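Side-chain contacts in type I modular polyketide synthase (Streptomyces albus subsp. albus, PDB 6IYR), which probably transfers malonyl-type extender units from coenzyme A to an acyl carrier protein, as the module 8 acyltransferase domain of the salinomycin polyketide synthase: residues S38-W43 with R433-L438; E62-E67 with T102-L107. All blocks are in the same frame, centred on the assembly; numbering follows the deposited sequence.

Contact 1. Residues S38-W43 with R433-L438; sequences SALIPW and RFLTSL
S38 and L40, on the loop that leads into strand 41-47, face L435 on helix 431-443, so that the loop and the start of the strand lie alongside the helical turn that carries L435. L435 carries the contact through one methyl. Its CD1 continues the chain anti to CA (chi2 -179°), the full reach of the side chain, and ends against L40, 3.8 Å from L40 CB. The same L435 CD1 lies 3.2 Å from L40 O, which it meets at an angle of about 120° at the oxygen; this is a close methyl-to-carbonyl packing contact. S38 CB lies beside L40 on the same side of the methyl, 4.3 Å from L435 CD1. The loop is folded into an ST turn: S38 OG, anti to its own backbone N, accepts from L40 N at 3.0 Å with a bent N-H...O angle of 139°. This turns S38 OG back to its own chain, while S38 CB packs on the leucine. P42 borders the same apolar patch more loosely. Strand 88-94 lies close by: I41 and W43 pair with A94 and V92, and L93 receives L40, P42 and T436. F434 and L438 reach helix 188-208, F434 meeting the ring of W206 obliquely, while W43 lies over F100 and along helix 72-79. The contact thus joins the rim of the small three-stranded sheet to a helix of the acyltransferase core.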
ATOM      1  N   SER A  38      -0.040 -20.130  -8.359  1.00 47.46           N
ATOM      2  CA  SER A  38      -1.486 -20.211  -8.200  1.00 42.28           C
ATOM      3  C   SER A  38      -2.136 -21.117  -9.246  1.00 47.62           C
ATOM      4  O   SER A  38      -1.596 -21.302 -10.341  1.00 40.51           O
ATOM      5  CB  SER A  38      -2.119 -18.838  -8.324  1.00 42.47           C
ATOM      6  OG  SER A  38      -3.505 -18.953  -8.098  1.00 42.76           O
ATOM      7  N   ALA A  39      -3.322 -21.617  -8.895  1.00 43.51           N
ATOM      8  CA  ALA A  39      -4.212 -22.366  -9.806  1.00 50.72           C
ATOM      9  C   ALA A  39      -5.006 -21.436 -10.700  1.00 45.24           C
ATOM     10  O   ALA A  39      -5.505 -21.856 -11.734  1.00 49.48           O
ATOM     11  CB  ALA A  39      -5.180 -23.203  -8.996  1.00 51.52           C
ATOM     12  N   LEU A  40      -5.185 -20.194 -10.242  1.00 42.77           N
ATOM     13  CA  LEU A  40      -5.668 -19.082 -11.079  1.00 40.92           C
ATOM     14  C   LEU A  40      -4.595 -18.665 -12.059  1.00 38.86           C
ATOM     15  O   LEU A  40      -3.499 -18.277 -11.654  1.00 37.84           O
ATOM     16  CB  LEU A  40      -5.985 -17.879 -10.213  1.00 41.64           C
ATOM     17  CG  LEU A  40      -7.398 -17.455  -9.894  1.00 46.96           C
ATOM     18  CD1 LEU A  40      -7.358 -15.972  -9.556  1.00 44.86           C
ATOM     19  CD2 LEU A  40      -8.351 -17.711 -11.042  1.00 42.96           C
ATOM     20  N   ILE A  41      -4.912 -18.764 -13.349  1.00 40.66           N
ATOM     21  CA  ILE A  41      -3.977 -18.471 -14.420  1.00 37.17           C
ATOM     22  C   ILE A  41      -4.422 -17.247 -15.243  1.00 39.15           C
ATOM     23  O   ILE A  41      -5.586 -17.113 -15.598  1.00 39.92           O
ATOM     24  CB  ILE A  41      -3.830 -19.702 -15.324  1.00 38.62           C
ATOM     25  CG1 ILE A  41      -3.176 -20.836 -14.543  1.00 47.03           C
ATOM     26  CG2 ILE A  41      -2.976 -19.402 -16.535  1.00 33.28           C
ATOM     27  CD1 ILE A  41      -3.519 -22.201 -15.100  1.00 51.33           C
ATOM     28  N   PRO A  42      -3.482 -16.338 -15.537  1.00 40.56           N
ATOM     29  CA  PRO A  42      -3.825 -15.134 -16.266  1.00 40.25           C
ATOM     30  C   PRO A  42      -3.660 -15.342 -17.761  1.00 36.44           C
ATOM     31  O   PRO A  42      -2.630 -15.859 -18.188  1.00 35.48           O
ATOM     32  CB  PRO A  42      -2.781 -14.122 -15.768  1.00 39.29           C
ATOM     33  CG  PRO A  42      -1.597 -14.956 -15.452  1.00 37.06           C
ATOM     34  CD  PRO A  42      -2.160 -16.228 -14.894  1.00 40.17           C
ATOM     35  N   TRP A  43      -4.642 -14.903 -18.550  1.00 30.96           N
ATOM     36  CA  TRP A  43      -4.428 -14.773 -19.971  1.00 39.68           C
ATOM     37  C   TRP A  43      -4.496 -13.312 -20.262  1.00 35.84           C
ATOM     38  O   TRP A  43      -5.469 -12.646 -19.870  1.00 36.56           O
ATOM     39  CB  TRP A  43      -5.534 -15.478 -20.770  1.00 38.48           C
ATOM     40  CG  TRP A  43      -5.513 -16.977 -20.727  1.00 43.77           C
ATOM     41  CD1 TRP A  43      -4.680 -17.780 -20.014  1.00 42.35           C
ATOM     42  CD2 TRP A  43      -6.429 -17.853 -21.416  1.00 41.32           C
ATOM     43  NE1 TRP A  43      -5.010 -19.122 -20.227  1.00 44.51           N
ATOM     44  CE2 TRP A  43      -6.097 -19.174 -21.068  1.00 41.65           C
ATOM     45  CE3 TRP A  43      -7.482 -17.637 -22.308  1.00 43.26           C
ATOM     46  CZ2 TRP A  43      -6.793 -20.272 -21.573  1.00 42.69           C
ATOM     47  CZ3 TRP A  43      -8.200 -18.732 -22.780  1.00 37.71           C
ATOM     48  CH2 TRP A  43      -7.856 -20.025 -22.407  1.00 36.68           C
ATOM     49  N   ARG A 433      -6.280 -12.363  -5.047  1.00 35.31           N
ATOM     50  CA  ARG A 433      -6.443 -10.920  -5.033  1.00 32.28           C
ATOM     51  C   ARG A 433      -5.174 -10.261  -5.575  1.00 26.02           C
ATOM     52  O   ARG A 433      -5.206  -9.295  -6.333  1.00 29.43           O
ATOM     53  CB  ARG A 433      -6.773 -10.423  -3.633  1.00 31.83           C
ATOM     54  CG  ARG A 433      -6.605  -8.921  -3.450  1.00 32.17           C
ATOM     55  CD  ARG A 433      -7.393  -8.091  -4.458  1.00 34.83           C
ATOM     56  NE  ARG A 433      -8.812  -8.372  -4.374  1.00 38.24           N
ATOM     57  CZ  ARG A 433      -9.722  -7.875  -5.204  1.00 47.96           C
ATOM     58  NH1 ARG A 433     -10.994  -8.226  -5.086  1.00 42.25           N
ATOM     59  NH2 ARG A 433      -9.360  -7.028  -6.150  1.00 48.12           N
ATOM     60  N   PHE A 434      -4.053 -10.829  -5.224  1.00 27.26           N
ATOM     61  CA  PHE A 434      -2.797 -10.260  -5.647  1.00 30.21           C
ATOM     62  C   PHE A 434      -2.727 -10.310  -7.169  1.00 37.04           C
ATOM     63  O   PHE A 434      -2.458  -9.309  -7.803  1.00 31.32           O
ATOM     64  CB  PHE A 434      -1.634 -11.009  -4.988  1.00 30.76           C
ATOM     65  CG  PHE A 434      -0.388 -10.158  -4.782  1.00 32.14           C
ATOM     66  CD1 PHE A 434       0.103  -9.340  -5.797  1.00 38.74           C
ATOM     67  CD2 PHE A 434       0.332 -10.233  -3.607  1.00 38.22           C
ATOM     68  CE1 PHE A 434       1.261  -8.584  -5.621  1.00 38.71           C
ATOM     69  CE2 PHE A 434       1.486  -9.482  -3.429  1.00 34.85           C
ATOM     70  CZ  PHE A 434       1.941  -8.648  -4.431  1.00 35.74           C
ATOM     71  N   LEU A 435      -3.051 -11.458  -7.763  1.00 35.27           N
ATOM     72  CA  LEU A 435      -3.036 -11.574  -9.223  1.00 30.84           C
ATOM     73  C   LEU A 435      -3.927 -10.558  -9.816  1.00 22.69           C
ATOM     74  O   LEU A 435      -3.618  -9.971 -10.865  1.00 33.27           O
ATOM     75  CB  LEU A 435      -3.544 -12.950  -9.691  1.00 33.64           C
ATOM     76  CG  LEU A 435      -2.495 -13.982 -10.042  1.00 45.17           C
ATOM     77  CD1 LEU A 435      -3.182 -15.270 -10.494  1.00 51.32           C
ATOM     78  CD2 LEU A 435      -1.569 -13.459 -11.128  1.00 38.64           C
ATOM     79  N   THR A 436      -5.094 -10.363  -9.235  1.00 28.11           N
ATOM     80  CA  THR A 436      -5.949  -9.372  -9.830  1.00 29.96           C
ATOM     81  C   THR A 436      -5.424  -7.941  -9.686  1.00 36.91           C
ATOM     82  O   THR A 436      -5.515  -7.130 -10.625  1.00 31.96           O
ATOM     83  CB  THR A 436      -7.464  -9.554  -9.570  1.00 38.17           C
ATOM     84  OG1 THR A 436      -8.075  -8.314  -9.253  1.00 40.80           O
ATOM     85  CG2 THR A 436      -7.789 -10.598  -8.590  1.00 37.66           C
ATOM     86  N   SER A 437      -4.662  -7.702  -8.628  1.00 30.83           N
ATOM     87  CA  SER A 437      -3.938  -6.430  -8.513  1.00 30.96           C
ATOM     88  C   SER A 437      -2.846  -6.271  -9.557  1.00 25.52           C
ATOM     89  O   SER A 437      -2.752  -5.221 -10.155  1.00 28.57           O
ATOM     90  CB  SER A 437      -3.379  -6.258  -7.105  1.00 28.53           C
ATOM     91  OG  SER A 437      -4.471  -6.061  -6.203  1.00 27.41           O
ATOM     92  N   LEU A 438      -2.017  -7.292  -9.750  1.00 30.26           N
ATOM     93  CA  LEU A 438      -1.067  -7.287 -10.842  1.00 31.87           C
ATOM     94  C   LEU A 438      -1.742  -7.032 -12.207  1.00 37.27           C
ATOM     95  O   LEU A 438      -1.211  -6.298 -13.032  1.00 33.78           O
ATOM     96  CB  LEU A 438      -0.315  -8.601 -10.906  1.00 29.31           C
ATOM     97  CG  LEU A 438       0.500  -8.974  -9.686  1.00 35.12           C
ATOM     98  CD1 LEU A 438       0.923 -10.427  -9.824  1.00 34.57           C
ATOM     99  CD2 LEU A 438       1.737  -8.091  -9.575  1.00 39.78           C
TER

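Contact 2. Residues E62-E67 with T102-L107; sequences EFTRGE and TALDAL
T64 and L104 bring helix 50-65 and helix 97-108 closest here, with their CA atoms 9.4 Å apart. Both side chains leave the backbone toward the opposite helix and cross at a slant, T64 CG2 resting 4.2 Å from L104 CD1 in a light methyl contact. The T64 methyl lies beside the backbone N and anti to the carbonyl carbon, though its chi1 of 101° is well off a staggered angle. L104 also packs on L60 and A61, one turn back along the partner helix. R65 and D105 meet one step further out and from opposing directions. The arginine chain runs extended from CG to NE, carrying the guanidinium across to the aspartate, where R65 NH2 forms a salt bridge with D105 OD1 at 2.8 Å. D105 OD2 lies in the guanidinium plane at its edge but is farther away, 3.8 Å from R65 NH2, and the carboxylate is turned by 41° out of that plane. One nitrogen and one oxygen therefore carry the pairing, rather than a flat two-pronged fork. R65 O also accepts a hydrogen bond from R97 NH2. The chemistry divides accordingly: methyls of T64 and L104 meet on the buried side, and a single N-to-O salt bridge pairs the charges on the exposed side.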
ATOM      1  N   GLU A  62     -13.673 -17.949 -28.992  1.00 36.38           N
ATOM      2  CA  GLU A  62     -14.010 -18.893 -30.039  1.00 38.42           C
ATOM      3  C   GLU A  62     -13.048 -20.072 -29.998  1.00 39.44           C
ATOM      4  O   GLU A  62     -13.451 -21.211 -30.096  1.00 36.36           O
ATOM      5  CB  GLU A  62     -13.995 -18.208 -31.404  1.00 40.96           C
ATOM      6  CG  GLU A  62     -15.181 -17.296 -31.633  1.00 41.57           C
ATOM      7  CD  GLU A  62     -14.976 -16.316 -32.767  1.00 52.53           C
ATOM      8  OE1 GLU A  62     -15.713 -15.322 -32.822  1.00 57.86           O
ATOM      9  OE2 GLU A  62     -14.083 -16.535 -33.597  1.00 59.55           O
ATOM     10  N   PHE A  63     -11.773 -19.786 -29.806  1.00 39.06           N
ATOM     11  CA  PHE A  63     -10.793 -20.829 -29.721  1.00 38.80           C
ATOM     12  C   PHE A  63     -11.016 -21.766 -28.538  1.00 35.05           C
ATOM     13  O   PHE A  63     -10.907 -22.968 -28.692  1.00 37.50           O
ATOM     14  CB  PHE A  63      -9.407 -20.211 -29.631  1.00 42.23           C
ATOM     15  CG  PHE A  63      -8.372 -21.151 -29.129  1.00 40.82           C
ATOM     16  CD1 PHE A  63      -7.690 -21.963 -29.999  1.00 43.98           C
ATOM     17  CD2 PHE A  63      -8.095 -21.231 -27.786  1.00 45.94           C
ATOM     18  CE1 PHE A  63      -6.737 -22.837 -29.547  1.00 41.96           C
ATOM     19  CE2 PHE A  63      -7.142 -22.102 -27.322  1.00 48.93           C
ATOM     20  CZ  PHE A  63      -6.463 -22.910 -28.205  1.00 50.93           C
ATOM     21  N   THR A  64     -11.316 -21.229 -27.361  1.00 33.71           N
ATOM     22  CA  THR A  64     -11.535 -22.087 -26.200  1.00 34.23           C
ATOM     23  C   THR A  64     -12.815 -22.896 -26.284  1.00 33.79           C
ATOM     24  O   THR A  64     -12.900 -23.976 -25.760  1.00 30.60           O
ATOM     25  CB  THR A  64     -11.272 -21.469 -24.795  1.00 38.29           C
ATOM     26  OG1 THR A  64     -12.481 -21.094 -24.164  1.00 44.51           O
ATOM     27  CG2 THR A  64     -10.339 -20.332 -24.831  1.00 32.72           C
ATOM     28  N   ARG A  65     -13.803 -22.360 -26.975  1.00 31.63           N
ATOM     29  CA  ARG A  65     -15.067 -23.046 -27.146  1.00 33.61           C
ATOM     30  C   ARG A  65     -14.877 -24.376 -27.873  1.00 31.57           C
ATOM     31  O   ARG A  65     -15.519 -25.339 -27.541  1.00 36.36           O
ATOM     32  CB  ARG A  65     -16.041 -22.185 -27.930  1.00 30.37           C
ATOM     33  CG  ARG A  65     -16.753 -21.124 -27.129  1.00 29.17           C
ATOM     34  CD  ARG A  65     -17.614 -20.288 -28.044  1.00 33.69           C
ATOM     35  NE  ARG A  65     -18.109 -19.099 -27.391  1.00 36.29           N
ATOM     36  CZ  ARG A  65     -18.068 -17.893 -27.924  1.00 39.24           C
ATOM     37  NH1 ARG A  65     -17.585 -17.727 -29.136  1.00 32.61           N
ATOM     38  NH2 ARG A  65     -18.539 -16.861 -27.253  1.00 39.49           N
ATOM     39  N   GLY A  66     -14.015 -24.410 -28.875  1.00 28.85           N
ATOM     40  CA  GLY A  66     -13.767 -25.628 -29.602  1.00 37.51           C
ATOM     41  C   GLY A  66     -12.592 -26.429 -29.090  1.00 39.16           C
ATOM     42  O   GLY A  66     -12.251 -27.441 -29.659  1.00 34.83           O
ATOM     43  N   GLU A  67     -11.937 -25.938 -28.057  1.00 32.70           N
ATOM     44  CA  GLU A  67     -10.759 -26.616 -27.535  1.00 44.32           C
ATOM     45  C   GLU A  67     -10.832 -27.973 -26.840  1.00 40.55           C
ATOM     46  O   GLU A  67     -10.061 -28.854 -27.184  1.00 66.60           O
ATOM     47  CB  GLU A  67      -9.905 -25.668 -26.717  1.00 50.13           C
ATOM     48  CG  GLU A  67      -8.485 -26.149 -26.676  1.00 58.19           C
ATOM     49  CD  GLU A  67      -8.164 -26.936 -27.912  1.00 83.95           C
ATOM     50  OE1 GLU A  67      -8.418 -26.404 -29.008  1.00 67.99           O
ATOM     51  OE2 GLU A  67      -7.703 -28.090 -27.781  1.00 86.43           O
ATOM     52  N   THR A 102     -16.388 -18.020 -19.354  1.00 29.67           N
ATOM     53  CA  THR A 102     -17.217 -17.045 -18.696  1.00 37.59           C
ATOM     54  C   THR A 102     -16.538 -15.682 -18.668  1.00 38.20           C
ATOM     55  O   THR A 102     -17.173 -14.659 -18.906  1.00 38.33           O
ATOM     56  CB  THR A 102     -17.505 -17.490 -17.267  1.00 39.34           C
ATOM     57  OG1 THR A 102     -18.107 -18.784 -17.306  1.00 39.79           O
ATOM     58  CG2 THR A 102     -18.397 -16.502 -16.544  1.00 42.55           C
ATOM     59  N   ALA A 103     -15.243 -15.665 -18.382  1.00 36.27           N
ATOM     60  CA  ALA A 103     -14.526 -14.386 -18.269  1.00 33.50           C
ATOM     61  C   ALA A 103     -14.323 -13.731 -19.643  1.00 34.26           C
ATOM     62  O   ALA A 103     -14.627 -12.558 -19.817  1.00 33.90           O
ATOM     63  CB  ALA A 103     -13.187 -14.610 -17.587  1.00 32.71           C
ATOM     64  N   LEU A 104     -13.981 -14.520 -20.659  1.00 31.53           N
ATOM     65  CA  LEU A 104     -13.797 -13.956 -21.991  1.00 34.64           C
ATOM     66  C   LEU A 104     -15.085 -13.438 -22.635  1.00 34.13           C
ATOM     67  O   LEU A 104     -15.069 -12.516 -23.434  1.00 33.10           O
ATOM     68  CB  LEU A 104     -13.149 -14.960 -22.915  1.00 36.54           C
ATOM     69  CG  LEU A 104     -11.691 -15.271 -22.596  1.00 38.69           C
ATOM     70  CD1 LEU A 104     -11.280 -16.599 -23.204  1.00 35.67           C
ATOM     71  CD2 LEU A 104     -10.785 -14.163 -23.075  1.00 38.05           C
ATOM     72  N   ASP A 105     -16.193 -14.084 -22.362  1.00 35.97           N
ATOM     73  CA  ASP A 105     -17.432 -13.651 -22.952  1.00 36.43           C
ATOM     74  C   ASP A 105     -17.804 -12.302 -22.337  1.00 43.63           C
ATOM     75  O   ASP A 105     -18.283 -11.405 -23.037  1.00 36.48           O
ATOM     76  CB  ASP A 105     -18.525 -14.675 -22.688  1.00 39.12           C
ATOM     77  CG  ASP A 105     -18.564 -15.796 -23.753  1.00 40.01           C
ATOM     78  OD1 ASP A 105     -17.838 -15.736 -24.769  1.00 38.44           O
ATOM     79  OD2 ASP A 105     -19.373 -16.718 -23.586  1.00 38.64           O
ATOM     80  N   ALA A 106     -17.574 -12.166 -21.029  1.00 35.68           N
ATOM     81  CA  ALA A 106     -17.816 -10.880 -20.366  1.00 41.34           C
ATOM     82  C   ALA A 106     -16.893  -9.795 -20.911  1.00 35.51           C
ATOM     83  O   ALA A 106     -17.330  -8.691 -21.219  1.00 44.15           O
ATOM     84  CB  ALA A 106     -17.685 -11.009 -18.866  1.00 34.64           C
ATOM     85  N   LEU A 107     -15.620 -10.124 -21.068  1.00 38.67           N
ATOM     86  CA  LEU A 107     -14.673  -9.179 -21.621  1.00 35.98           C
ATOM     87  C   LEU A 107     -15.099  -8.760 -23.021  1.00 46.35           C
ATOM     88  O   LEU A 107     -15.035  -7.579 -23.384  1.00 41.94           O
ATOM     89  CB  LEU A 107     -13.260  -9.784 -21.608  1.00 36.55           C
ATOM     90  CG  LEU A 107     -12.121  -8.911 -22.100  1.00 39.42           C
ATOM     91  CD1 LEU A 107     -12.013  -7.622 -21.281  1.00 46.19           C
ATOM     92  CD2 LEU A 107     -10.838  -9.719 -22.021  1.00 40.21           C
TER

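Overall arrangement
Both contacts involve the small antiparallel sheet of strands 41-47, 88-94 and 116-120 or the helices packed on it, an arrangement consistent with the linker subdomain that precedes the acyltransferase core in related synthases. Contact 1 ties the edge strand of this sheet to core helix 431-443, and rests on leucine packing against side chain and backbone, with no charged pair. Contact 2 is local, pairing two helices of the subdomain, and adds a salt bridge at the surface; its centre is about 34 Å from the chain centre, against about 18 Å for contact 1. W43 links them: its CZ3 lies 3.4 Å from T64 CG2, so its strand feeds an indole into the helix pair.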